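Local coordinates for protein trehalose-6-phosphate phosphatase (Cryptococcus neoformans, PDB 5DX9) that belongs to the trehalose-phosphatase family of the HAD clan and holds a magnesium ion and a glycan together in one pocket, at residues L6-F11 / V270-T274; A18-L23 / D203-F208; F25-G29 / H40-T44; R224-P228 / L263-S267. All coordinates share one frame; numbering follows the deposited sequence.

Contact 1 of 4, residues L6-F11 / V270-T274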
loop_
_atom_site.group_PDB
_atom_site.type_symbol
_atom_site.label_atom_id
_atom_site.label_comp_id
_atom_site.label_asym_id
_atom_site.label_seq_id
_atom_site.Cartn_x
_atom_site.Cartn_y
_atom_site.Cartn_z
ATOM N N LEU A 6 13.860 -9.523 8.849
ATOM C CA LEU A 6 14.498 -9.063 7.618
ATOM C C LEU A 6 16.019 -9.145 7.702
ATOM O O LEU A 6 16.640 -8.518 8.558
ATOM C CB LEU A 6 14.076 -7.630 7.301
ATOM C CG LEU A 6 14.779 -6.977 6.109
ATOM C CD1 LEU A 6 14.388 -7.652 4.795
ATOM C CD2 LEU A 6 14.474 -5.486 6.074
ATOM N N ASP A 7 16.608 -9.942 6.819
ATOM C CA ASP A 7 18.055 -10.076 6.754
ATOM C C ASP A 7 18.642 -8.857 6.050
ATOM O O ASP A 7 18.855 -8.871 4.835
ATOM C CB ASP A 7 18.443 -11.367 6.030
ATOM C CG ASP A 7 19.933 -11.644 6.085
ATOM O OD1 ASP A 7 20.616 -11.058 6.950
ATOM O OD2 ASP A 7 20.418 -12.455 5.270
ATOM N N THR A 8 18.886 -7.800 6.824
ATOM C CA THR A 8 19.353 -6.530 6.276
ATOM C C THR A 8 20.693 -6.688 5.561
ATOM O O THR A 8 20.987 -5.962 4.610
ATOM C CB THR A 8 19.479 -5.453 7.378
ATOM O OG1 THR A 8 20.191 -5.990 8.500
ATOM C CG2 THR A 8 18.102 -4.995 7.838
ATOM N N ALA A 9 21.493 -7.647 6.016
ATOM C CA ALA A 9 22.775 -7.940 5.386
ATOM C C ALA A 9 22.569 -8.437 3.961
ATOM O O ALA A 9 23.132 -7.885 3.016
ATOM C CB ALA A 9 23.549 -8.962 6.201
ATOM N N GLN A 10 21.754 -9.477 3.810
ATOM C CA GLN A 10 21.446 -10.011 2.490
ATOM C C GLN A 10 20.716 -9.000 1.608
ATOM O O GLN A 10 20.924 -8.963 0.394
ATOM C CB GLN A 10 20.605 -11.277 2.604
ATOM C CG GLN A 10 20.126 -11.790 1.266
ATOM C CD GLN A 10 19.036 -12.834 1.402
ATOM O OE1 GLN A 10 18.877 -13.450 2.459
ATOM N NE2 GLN A 10 18.275 -13.034 0.330
ATOM N N PHE A 11 19.849 -8.193 2.214
ATOM C CA PHE A 11 19.127 -7.177 1.455
ATOM C C PHE A 11 20.066 -6.071 0.990
ATOM O O PHE A 11 19.952 -5.579 -0.131
ATOM C CB PHE A 11 17.988 -6.574 2.280
ATOM C CG PHE A 11 17.284 -5.449 1.586
ATOM C CD1 PHE A 11 16.489 -5.697 0.481
ATOM C CD2 PHE A 11 17.427 -4.146 2.026
ATOM C CE1 PHE A 11 15.845 -4.666 -0.172
ATOM C CE2 PHE A 11 16.782 -3.108 1.378
ATOM C CZ PHE A 11 15.992 -3.369 0.277
ATOM N N VAL A 270 12.795 -10.536 -4.313
ATOM C CA VAL A 270 11.634 -9.883 -3.705
ATOM C C VAL A 270 11.726 -9.912 -2.183
ATOM O O VAL A 270 11.790 -10.982 -1.572
ATOM C CB VAL A 270 10.305 -10.545 -4.139
ATOM C CG1 VAL A 270 9.116 -9.872 -3.450
ATOM C CG2 VAL A 270 10.149 -10.499 -5.650
ATOM N N PHE A 271 11.739 -8.731 -1.578
ATOM C CA PHE A 271 11.792 -8.623 -0.127
ATOM C C PHE A 271 10.488 -8.060 0.438
ATOM O O PHE A 271 10.395 -6.875 0.765
ATOM C CB PHE A 271 12.980 -7.760 0.295
ATOM C CG PHE A 271 14.314 -8.400 0.023
ATOM C CD1 PHE A 271 15.012 -9.032 1.040
ATOM C CD2 PHE A 271 14.858 -8.388 -1.251
ATOM C CE1 PHE A 271 16.237 -9.628 0.793
ATOM C CE2 PHE A 271 16.083 -8.986 -1.504
ATOM C CZ PHE A 271 16.771 -9.607 -0.480
ATOM N N ALA A 272 9.483 -8.924 0.550
ATOM C CA ALA A 272 8.190 -8.529 1.098
ATOM C C ALA A 272 8.238 -8.549 2.618
ATOM O O ALA A 272 8.426 -9.601 3.232
ATOM C CB ALA A 272 7.089 -9.441 0.582
ATOM N N THR A 273 8.059 -7.378 3.218
ATOM C CA THR A 273 8.245 -7.220 4.650
ATOM C C THR A 273 6.994 -6.676 5.335
ATOM O O THR A 273 6.518 -5.584 5.019
ATOM C CB THR A 273 9.435 -6.283 4.949
ATOM O OG1 THR A 273 10.599 -6.756 4.258
ATOM C CG2 THR A 273 9.722 -6.242 6.434
ATOM N N THR A 274 6.459 -7.448 6.272
ATOM C CA THR A 274 5.369 -6.963 7.100
ATOM C C THR A 274 5.937 -6.298 8.343
ATOM O O THR A 274 7.035 -6.633 8.784
ATOM C CB THR A 274 4.408 -8.091 7.520
ATOM O OG1 THR A 274 3.238 -7.520 8.125
ATOM C CG2 THR A 274 5.080 -9.042 8.512
#
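Leu6 and Phe11 lie across from Thr273 and Phe271, with CA-CA separations of 7.2 Å for Leu6 and Thr273 and 7.6 Å for Phe11 and Phe271, a gap filled by side chains. The chain at 6-11 enters helix 8-17 through Asp7, which takes the N-cap position and centres an inverse gamma turn; Phe11 N bonds to Asp7 O at 2.9 Å, within the first helical turn. Strand 270-275 points Phe271 at the helix and Thr273 at Leu6, just before it, and Ala272 away, toward helix 217-225. That is the layering of the Rossmann-like HAD core, in which helices cover both faces of a largely parallel sheet.

The two phenyl groups make a T-shaped pair, centroids of Phe11 and Phe271 4.9 Å apart and planes at 70°. Phe11 CD1 stands over the middle of the Phe271 ring, 3.5 Å from its CG, and Phe11 CB adds an off-centre CH-pi contact with that ring. Phe271 carries CG anti to its carbonyl carbon (chi1 -68°), which extends the ring from the strand toward the helix; Trp286 meets the same ring. Leu6 CD1 approaches both Phe271 CD1, at 4.0 Å, and Thr273 OG1, at 3.9 Å.

Contact 2 of 4, residues A18-L23 / D203-F208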
loop_
_atom_site.group_PDB
_atom_site.type_symbol
_atom_site.label_atom_id
_atom_site.label_comp_id
_atom_site.label_asym_id
_atom_site.label_seq_id
_atom_site.Cartn_x
_atom_site.Cartn_y
_atom_site.Cartn_z
ATOM N N ALA A 18 21.802 -4.460 -7.641
ATOM C CA ALA A 18 20.637 -4.295 -8.506
ATOM C C ALA A 18 20.795 -3.177 -9.536
ATOM O O ALA A 18 21.403 -2.141 -9.264
ATOM C CB ALA A 18 19.394 -4.047 -7.659
ATOM N N ASN A 19 20.232 -3.400 -10.720
ATOM C CA ASN A 19 20.230 -2.399 -11.782
ATOM C C ASN A 19 19.043 -1.449 -11.661
ATOM O O ASN A 19 19.203 -0.232 -11.742
ATOM C CB ASN A 19 20.218 -3.078 -13.152
ATOM C CG ASN A 19 21.481 -3.878 -13.415
ATOM O OD1 ASN A 19 22.585 -3.451 -13.064
ATOM N ND2 ASN A 19 21.326 -5.047 -14.030
ATOM N N LYS A 20 17.853 -2.013 -11.470
ATOM C CA LYS A 20 16.653 -1.208 -11.260
ATOM C C LYS A 20 15.853 -1.728 -10.072
ATOM O O LYS A 20 15.484 -2.900 -10.020
ATOM C CB LYS A 20 15.785 -1.188 -12.517
ATOM C CG LYS A 20 14.812 -0.022 -12.554
ATOM C CD LYS A 20 14.905 0.724 -13.871
ATOM C CE LYS A 20 14.368 2.137 -13.748
ATOM N NZ LYS A 20 15.238 2.971 -12.868
ATOM N N ARG A 21 15.574 -0.843 -9.121
ATOM C CA ARG A 21 14.964 -1.247 -7.861
ATOM C C ARG A 21 13.571 -0.648 -7.651
ATOM O O ARG A 21 13.386 0.568 -7.715
ATOM C CB ARG A 21 15.884 -0.862 -6.701
ATOM C CG ARG A 21 17.285 -1.452 -6.829
ATOM C CD ARG A 21 18.148 -1.126 -5.625
ATOM N NE ARG A 21 18.543 0.277 -5.611
ATOM C CZ ARG A 21 19.780 0.708 -5.836
ATOM N NH1 ARG A 21 20.754 -0.159 -6.081
ATOM N NH2 ARG A 21 20.043 2.009 -5.807
ATOM N N LEU A 22 12.597 -1.519 -7.409
ATOM C CA LEU A 22 11.240 -1.098 -7.079
ATOM C C LEU A 22 11.072 -1.057 -5.564
ATOM O O LEU A 22 11.117 -2.092 -4.898
ATOM C CB LEU A 22 10.215 -2.041 -7.716
ATOM C CG LEU A 22 8.755 -1.584 -7.760
ATOM C CD1 LEU A 22 8.631 -0.234 -8.450
ATOM C CD2 LEU A 22 7.895 -2.624 -8.465
ATOM N N LEU A 23 10.893 0.142 -5.018
ATOM C CA LEU A 23 10.806 0.310 -3.572
ATOM C C LEU A 23 9.424 0.812 -3.157
ATOM O O LEU A 23 9.052 1.952 -3.438
ATOM C CB LEU A 23 11.890 1.270 -3.077
ATOM C CG LEU A 23 13.331 0.914 -3.452
ATOM C CD1 LEU A 23 14.317 1.925 -2.854
ATOM C CD2 LEU A 23 13.665 -0.508 -3.020
ATOM N N ASP A 203 12.088 -4.363 -15.934
ATOM C CA ASP A 203 13.531 -4.491 -15.768
ATOM C C ASP A 203 13.936 -4.501 -14.299
ATOM O O ASP A 203 15.121 -4.564 -13.974
ATOM C CB ASP A 203 14.253 -3.363 -16.506
ATOM C CG ASP A 203 13.773 -1.987 -16.085
ATOM O OD1 ASP A 203 14.589 -1.041 -16.132
ATOM O OD2 ASP A 203 12.588 -1.851 -15.705
ATOM N N VAL A 204 12.946 -4.433 -13.414
ATOM C CA VAL A 204 13.198 -4.482 -11.978
ATOM C C VAL A 204 13.796 -5.826 -11.575
ATOM O O VAL A 204 13.291 -6.879 -11.964
ATOM C CB VAL A 204 11.908 -4.234 -11.177
ATOM C CG1 VAL A 204 12.107 -4.598 -9.715
ATOM C CG2 VAL A 204 11.471 -2.791 -11.321
ATOM N N ASP A 205 14.878 -5.788 -10.802
ATOM C CA ASP A 205 15.529 -7.012 -10.345
ATOM C C ASP A 205 15.653 -7.049 -8.822
ATOM O O ASP A 205 16.231 -7.977 -8.257
ATOM C CB ASP A 205 16.909 -7.166 -10.998
ATOM C CG ASP A 205 17.793 -5.955 -10.790
ATOM O OD1 ASP A 205 17.263 -4.894 -10.409
ATOM O OD2 ASP A 205 19.019 -6.062 -11.013
ATOM N N LEU A 206 15.109 -6.032 -8.163
ATOM C CA LEU A 206 14.990 -6.037 -6.708
ATOM C C LEU A 206 13.709 -5.328 -6.305
ATOM O O LEU A 206 13.507 -4.162 -6.644
ATOM C CB LEU A 206 16.190 -5.362 -6.046
ATOM C CG LEU A 206 16.180 -5.372 -4.516
ATOM C CD1 LEU A 206 16.504 -6.759 -3.985
ATOM C CD2 LEU A 206 17.142 -4.345 -3.950
ATOM N N ILE A 207 12.842 -6.032 -5.588
ATOM C CA ILE A 207 11.613 -5.427 -5.096
ATOM C C ILE A 207 11.568 -5.429 -3.574
ATOM O O ILE A 207 11.728 -6.471 -2.938
ATOM C CB ILE A 207 10.361 -6.148 -5.632
ATOM C CG1 ILE A 207 10.266 -6.001 -7.152
ATOM C CG2 ILE A 207 9.106 -5.586 -4.981
ATOM C CD1 ILE A 207 9.041 -6.659 -7.748
ATOM N N PHE A 208 11.363 -4.251 -2.997
ATOM C CA PHE A 208 11.091 -4.147 -1.574
ATOM C C PHE A 208 9.682 -3.605 -1.369
ATOM O O PHE A 208 9.279 -2.644 -2.023
ATOM C CB PHE A 208 12.110 -3.252 -0.870
ATOM C CG PHE A 208 11.872 -3.123 0.606
ATOM C CD1 PHE A 208 12.395 -4.051 1.489
ATOM C CD2 PHE A 208 11.100 -2.087 1.109
ATOM C CE1 PHE A 208 12.170 -3.941 2.847
ATOM C CE2 PHE A 208 10.869 -1.972 2.466
ATOM C CZ PHE A 208 11.404 -2.903 3.337
#
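Leu22 pairs with Ile207 in two parallel strands: the axes of 21-23 and 206-208 approach to 4.8 Å and diverge by only 7°. Backbone hydrogen bonds set the register. Leu22 N donates to Leu206 O at 2.9 Å, and Leu22 O accepts Phe208 N, also at 2.9 Å; the N-H and C=O of Leu22 thus bond to residues two apart on the neighbouring strand, as in a parallel pair. Nearer the N-terminal end, Asp205 N donates to Lys20 O at 3.1 Å.

A second kind of bond joins side chain to main chain. The carboxylate of Asp205 receives Asn19 N on the syn lone pair of OD2, at 2.9 Å and almost straight (173°), while Lys20 N meets OD1 at 3.1 Å from outside the carboxylate plane. A chi1 of 54° swings the Asp205 group between its own N and carbonyl carbon, within range of both amides.

Apolar packing lies on both faces. Leu22 CB meets Ile207 CG1 at 4.0 Å on one, Leu23 CD2 meets Phe208 CB on the other. Leu22 CB also touches Val204 CG1 at 3.8 Å, and Ala18 CB adjoins Leu206 CB. The Arg21 chain passes obliquely over Leu206, CD against CD2, before its guanidinium pairs with Asp57.

Two amide N-H groups, one on each oxygen, fix the rotation of the Asp205 carboxylate and tie 203-208 to the turn at 18-20.

Contact 3 of 4, residues F25-G29 / H40-T44. Unlike the reference sequence in segment 25-29: Asn26 (reference Asp). With MG (magnesium ion), chain C; G6P (6-O-phosphono-alpha-D-glucopyranose), chain B; GLC (alpha-D-glucopyranose), chain D.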
loop_
_atom_site.group_PDB
_atom_site.type_symbol
_atom_site.label_atom_id
_atom_site.label_comp_id
_atom_site.label_asym_id
_atom_site.label_seq_id
_atom_site.Cartn_x
_atom_site.Cartn_y
_atom_site.Cartn_z
ATOM N N PHE A 25 6.601 1.490 -0.189
ATOM C CA PHE A 25 6.377 1.722 1.234
ATOM C C PHE A 25 4.936 2.086 1.565
ATOM O O PHE A 25 4.392 3.057 1.030
ATOM C CB PHE A 25 7.281 2.843 1.747
ATOM C CG PHE A 25 8.747 2.560 1.606
ATOM C CD1 PHE A 25 9.450 1.949 2.632
ATOM C CD2 PHE A 25 9.427 2.920 0.454
ATOM C CE1 PHE A 25 10.799 1.697 2.510
ATOM C CE2 PHE A 25 10.776 2.671 0.325
ATOM C CZ PHE A 25 11.464 2.059 1.353
ATOM N N ASN A 26 4.324 1.316 2.460
ATOM C CA ASN A 26 3.100 1.753 3.123
ATOM C C ASN A 26 3.465 2.931 4.011
ATOM O O ASN A 26 4.646 3.145 4.292
ATOM C CB ASN A 26 2.472 0.616 3.934
ATOM C CG ASN A 26 1.191 1.034 4.640
ATOM O OD1 ASN A 26 1.142 1.115 5.863
ATOM N ND2 ASN A 26 0.152 1.293 3.868
ATOM N N TYR A 27 2.482 3.712 4.447
ATOM C CA TYR A 27 2.818 4.844 5.301
ATOM C C TYR A 27 2.527 4.602 6.773
ATOM O O TYR A 27 3.443 4.374 7.556
ATOM C CB TYR A 27 2.100 6.119 4.866
ATOM C CG TYR A 27 2.590 7.292 5.684
ATOM C CD1 TYR A 27 3.915 7.705 5.597
ATOM C CD2 TYR A 27 1.751 7.960 6.569
ATOM C CE1 TYR A 27 4.387 8.759 6.346
ATOM C CE2 TYR A 27 2.216 9.025 7.325
ATOM C CZ TYR A 27 3.538 9.418 7.207
ATOM O OH TYR A 27 4.030 10.463 7.947
ATOM N N ASP A 28 1.256 4.680 7.153
ATOM C CA ASP A 28 0.885 4.552 8.557
ATOM C C ASP A 28 1.291 3.188 9.096
ATOM O O ASP A 28 1.037 2.166 8.462
ATOM C CB ASP A 28 -0.618 4.775 8.742
ATOM C CG ASP A 28 -1.056 6.152 8.293
ATOM O OD1 ASP A 28 -0.625 7.141 8.921
ATOM O OD2 ASP A 28 -1.828 6.244 7.314
ATOM N N GLY A 29 1.931 3.182 10.261
ATOM C CA GLY A 29 2.370 1.952 10.895
ATOM C C GLY A 29 3.578 1.324 10.222
ATOM O O GLY A 29 4.141 0.346 10.715
ATOM N N HIS A 40 -1.954 13.871 12.621
ATOM C CA HIS A 40 -0.708 14.082 13.348
ATOM C C HIS A 40 0.394 13.094 12.951
ATOM O O HIS A 40 1.508 13.151 13.481
ATOM C CB HIS A 40 -0.960 13.994 14.851
ATOM C CG HIS A 40 -1.912 15.037 15.356
ATOM N ND1 HIS A 40 -2.574 15.906 14.527
ATOM C CD2 HIS A 40 -2.302 15.335 16.622
ATOM C CE1 HIS A 40 -3.339 16.707 15.254
ATOM N NE2 HIS A 40 -3.193 16.384 16.519
ATOM N N ALA A 41 0.085 12.196 12.021
ATOM C CA ALA A 41 1.052 11.196 11.572
ATOM C C ALA A 41 2.038 11.789 10.569
ATOM O O ALA A 41 2.102 11.358 9.417
ATOM C CB ALA A 41 0.333 10.004 10.966
ATOM N N VAL A 42 2.805 12.779 11.012
ATOM C CA VAL A 42 3.747 13.462 10.133
ATOM C C VAL A 42 5.134 12.822 10.195
ATOM O O VAL A 42 5.618 12.473 11.273
ATOM C CB VAL A 42 3.860 14.957 10.485
ATOM C CG1 VAL A 42 2.482 15.610 10.448
ATOM C CG2 VAL A 42 4.502 15.137 11.852
ATOM N N PRO A 43 5.779 12.665 9.029
ATOM C CA PRO A 43 7.089 12.010 8.962
ATOM C C PRO A 43 8.168 12.810 9.681
ATOM O O PRO A 43 8.160 14.040 9.638
ATOM C CB PRO A 43 7.369 11.935 7.455
ATOM C CG PRO A 43 6.577 13.050 6.873
ATOM C CD PRO A 43 5.334 13.152 7.712
ATOM N N THR A 44 9.082 12.108 10.343
ATOM C CA THR A 44 10.180 12.754 11.048
ATOM C C THR A 44 11.186 13.317 10.055
ATOM O O THR A 44 11.032 13.154 8.845
ATOM C CB THR A 44 10.901 11.779 11.991
ATOM O OG1 THR A 44 11.538 10.754 11.218
ATOM C CG2 THR A 44 9.915 11.143 12.955
HETATM MG MG MG C . -0.444 1.036 7.211
HETATM C C1 G6P B . -5.018 5.977 8.667
HETATM C C2 G6P B . -5.923 6.900 7.861
HETATM C C3 G6P B . -7.156 6.176 7.359
HETATM C C4 G6P B . -6.755 5.001 6.491
HETATM C C5 G6P B . -5.612 4.135 7.054
HETATM C C6 G6P B . -4.719 3.572 5.932
HETATM O O1 G6P B . -5.593 5.603 9.922
HETATM O O2 G6P B . -6.294 8.013 8.672
HETATM O O3 G6P B . -7.946 7.048 6.539
HETATM O O4 G6P B . -7.962 4.245 6.320
HETATM O O5 G6P B . -4.681 4.811 7.915
HETATM O O6 G6P B . -3.379 4.121 5.998
HETATM P P G6P B . -2.098 3.310 5.404
HETATM O O1P G6P B . -0.930 4.281 4.873
HETATM O O2P G6P B . -1.529 2.471 6.482
HETATM O O3P G6P B . -2.650 2.383 4.210
HETATM C C1 GLC D . -4.652 4.897 10.743
HETATM C C2 GLC D . -5.356 4.317 11.972
HETATM C C3 GLC D . -5.751 5.419 12.946
HETATM C C4 GLC D . -4.567 6.315 13.283
HETATM C C5 GLC D . -3.899 6.829 12.011
HETATM C C6 GLC D . -2.598 7.573 12.306
HETATM O O2 GLC D . -6.514 3.571 11.549
HETATM O O3 GLC D . -6.255 4.831 14.150
HETATM O O4 GLC D . -5.041 7.397 14.100
HETATM O O5 GLC D . -3.577 5.752 11.134
HETATM O O6 GLC D . -1.752 6.775 13.145
HETATM O O HOH W 1 -1.457 0.782 9.027
HETATM O O HOH W 2 -1.392 -0.201 5.875
#
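Tyr27 and Ala41 form the tight part of this contact. The phenol OH donates to Ala41 O at 2.6 Å, with the acceptor at the ring edge near the ring plane, although the donor lies above the carbonyl plane and off its lone pairs. Ala41 centres an inverse gamma turn, closed by a weak bond from Val42 N to His40 O, and the bend is consistent with how Ala41 O faces the phenol. Pro43 crosses the end of the tyrosine at about a right angle, its CD 3.0 Å from Tyr27 OH. With CG anti to the backbone N (chi1 -174°), the Tyr27 ring leaves the 25-29 loop toward 40-44; Trp77 meets the same ring.

The contact thins out elsewhere. Asp28 reaches the opposing segment through OD1, 3.6 Å from Ala41 CB, while its OD2 forms a salt bridge with Arg68. Val42 turns away and is exposed, as are His40 and Thr44.

Behind Tyr27 the 25-29 loop serves the ligands. Magnesium is bound by Asn26 OD1 at 2.1 Å and Asp28 O at 2.2 Å, with a phosphate oxygen of 6-O-phosphono-alpha-D-glucopyranose, two waters and Asp212 also on the metal. Asp28 N bonds to O1P of that phosphate at 3.2 Å, and Asn26 ND2 to O3P at 3.0 Å. The loop directly follows strand 21-25 and occupies the position of the DxD signature, the first sequence motif of the HAD clan, whose leading Asp is present in the reference sequence and is Asn26 here.

Contact 4 of 4, residues R224-P228 / L263-S267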
loop_
_atom_site.group_PDB
_atom_site.type_symbol
_atom_site.label_atom_id
_atom_site.label_comp_id
_atom_site.label_asym_id
_atom_site.label_seq_id
_atom_site.Cartn_x
_atom_site.Cartn_y
_atom_site.Cartn_z
ATOM N N ARG A 224 3.825 -12.555 -4.816
ATOM C CA ARG A 224 4.020 -13.998 -4.876
ATOM C C ARG A 224 3.417 -14.612 -6.134
ATOM O O ARG A 224 4.051 -15.438 -6.792
ATOM C CB ARG A 224 3.421 -14.662 -3.639
ATOM C CG ARG A 224 4.238 -14.453 -2.372
ATOM C CD ARG A 224 3.392 -14.678 -1.131
ATOM N NE ARG A 224 2.725 -15.974 -1.159
ATOM C CZ ARG A 224 3.147 -17.042 -0.493
ATOM N NH1 ARG A 224 4.237 -16.969 0.261
ATOM N NH2 ARG A 224 2.477 -18.181 -0.579
ATOM N N THR A 225 2.199 -14.199 -6.472
ATOM C CA THR A 225 1.442 -14.850 -7.536
ATOM C C THR A 225 1.920 -14.500 -8.945
ATOM O O THR A 225 1.363 -14.990 -9.927
ATOM C CB THR A 225 -0.061 -14.518 -7.437
ATOM O OG1 THR A 225 -0.246 -13.098 -7.478
ATOM C CG2 THR A 225 -0.648 -15.072 -6.143
ATOM N N ILE A 226 2.942 -13.656 -9.055
ATOM C CA ILE A 226 3.577 -13.444 -10.354
ATOM C C ILE A 226 4.378 -14.686 -10.730
ATOM O O ILE A 226 4.656 -14.935 -11.904
ATOM C CB ILE A 226 4.504 -12.221 -10.368
ATOM C CG1 ILE A 226 5.511 -12.299 -9.218
ATOM C CG2 ILE A 226 3.694 -10.945 -10.306
ATOM C CD1 ILE A 226 6.591 -11.241 -9.284
ATOM N N PHE A 227 4.743 -15.459 -9.714
ATOM C CA PHE A 227 5.456 -16.716 -9.904
ATOM C C PHE A 227 4.486 -17.878 -9.785
ATOM O O PHE A 227 3.512 -17.797 -9.038
ATOM C CB PHE A 227 6.576 -16.857 -8.875
ATOM C CG PHE A 227 7.493 -15.674 -8.814
ATOM C CD1 PHE A 227 8.120 -15.209 -9.957
ATOM C CD2 PHE A 227 7.715 -15.015 -7.616
ATOM C CE1 PHE A 227 8.961 -14.117 -9.907
ATOM C CE2 PHE A 227 8.555 -13.921 -7.558
ATOM C CZ PHE A 227 9.180 -13.472 -8.707
ATOM N N PRO A 228 4.743 -18.962 -10.531
ATOM C CA PRO A 228 3.921 -20.170 -10.415
ATOM C C PRO A 228 3.920 -20.696 -8.984
ATOM O O PRO A 228 4.910 -20.523 -8.274
ATOM C CB PRO A 228 4.604 -21.154 -11.370
ATOM C CG PRO A 228 5.332 -20.288 -12.345
ATOM C CD PRO A 228 5.793 -19.103 -11.553
ATOM N N LEU A 263 9.110 -10.379 -17.094
ATOM C CA LEU A 263 9.647 -9.759 -15.887
ATOM C C LEU A 263 11.070 -10.227 -15.610
ATOM O O LEU A 263 11.403 -11.392 -15.808
ATOM C CB LEU A 263 8.754 -10.061 -14.681
ATOM C CG LEU A 263 7.314 -9.555 -14.763
ATOM C CD1 LEU A 263 6.576 -9.829 -13.458
ATOM C CD2 LEU A 263 7.292 -8.072 -15.100
ATOM N N THR A 264 11.905 -9.304 -15.145
ATOM C CA THR A 264 13.278 -9.628 -14.786
ATOM C C THR A 264 13.342 -10.191 -13.371
ATOM O O THR A 264 14.203 -11.011 -13.053
ATOM C CB THR A 264 14.187 -8.387 -14.881
ATOM O OG1 THR A 264 14.186 -7.897 -16.228
ATOM C CG2 THR A 264 15.612 -8.727 -14.458
ATOM N N ILE A 265 12.415 -9.746 -12.530
ATOM C CA ILE A 265 12.418 -10.106 -11.116
ATOM C C ILE A 265 12.281 -11.610 -10.888
ATOM O O ILE A 265 11.504 -12.280 -11.563
ATOM C CB ILE A 265 11.283 -9.386 -10.356
ATOM C CG1 ILE A 265 11.445 -9.579 -8.852
ATOM C CG2 ILE A 265 9.923 -9.879 -10.827
ATOM C CD1 ILE A 265 12.714 -8.972 -8.302
ATOM N N ARG A 266 13.060 -12.126 -9.941
ATOM C CA ARG A 266 12.914 -13.497 -9.463
ATOM C C ARG A 266 12.691 -13.477 -7.951
ATOM O O ARG A 266 13.089 -12.525 -7.276
ATOM C CB ARG A 266 14.142 -14.343 -9.821
ATOM C CG ARG A 266 14.245 -14.697 -11.296
ATOM C CD ARG A 266 13.001 -15.430 -11.767
ATOM N NE ARG A 266 13.034 -15.735 -13.195
ATOM C CZ ARG A 266 12.757 -14.859 -14.156
ATOM N NH1 ARG A 266 12.434 -13.608 -13.849
ATOM N NH2 ARG A 266 12.809 -15.230 -15.428
ATOM N N SER A 267 12.062 -14.530 -7.432
ATOM C CA SER A 267 11.602 -14.572 -6.042
ATOM C C SER A 267 12.685 -14.180 -5.043
ATOM O O SER A 267 12.409 -13.536 -4.029
ATOM C CB SER A 267 11.073 -15.966 -5.700
ATOM O OG SER A 267 12.135 -16.845 -5.374
#
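Phe227 and Ser267 meet just beyond the C-terminal part of helix 217-225 of the HAD core, against the loop that leads into sheet strand 270-275. The phenyl ring makes the closest approach: Phe227 CZ lies 3.3 Å from Ser267 N, and CE2 is 3.7 Å from Ser267 CB. Ile265 O comes up to the ring edge, near its plane, with Phe227 CE1 at 3.5 Å. Beside the ring, Ile226 CD1 packs against Ile265 CG2 at 3.9 Å, the two side chains at about a right angle, and touches Leu263 CD1 more distantly.

Ile226 holds CG1 between its backbone N and carbonyl carbon (chi1 53°), and this same CG1 backs the centre of one Phe227 face from 3.6 Å above the plane. Phe227 N bonds to Arg224 O at 3.0 Å, three residues back, a turn that carries the ring over to the facing loop.

On the facing side the segment is tied to its surroundings. Leu263, by the small two-stranded sheet of 238-240 and 261-263, bonds through its backbone to Val238, and Thr264 OG1 bonds to Pro202 O. The side chain of Arg266 sets off away from 224-228 and curls back on its own segment, with a weak bond from NH2 to Asn236 O. Its NH1 donates to two carbonyls, Leu263 O at 3.1 Å and Ile265 O at 2.8 Å, the second being the oxygen at the Phe227 ring edge.

Contacts 1 and 2 share the sheet: their strands 206-211 and 270-275 are neighbours, and helix 8-17 leads from one contact to the other. Both are buried, yet contact 2 rests on strand hydrogen bonding while contact 1 is aromatic packing of helix on sheet. Contact 4 is only partly buried and combines apolar packing with a ring laid against backbone polar atoms; Ile265 reaches contact 1 through Val270 and contact 2 through Asp205. Contact 3, about 29 Å from contact 4 between centres and on the opposite side of the chain's centre, is buried too but polar, and alone carries metal and ligand groups. Phe25 and Phe208 touch, joining contact 3 to contact 2.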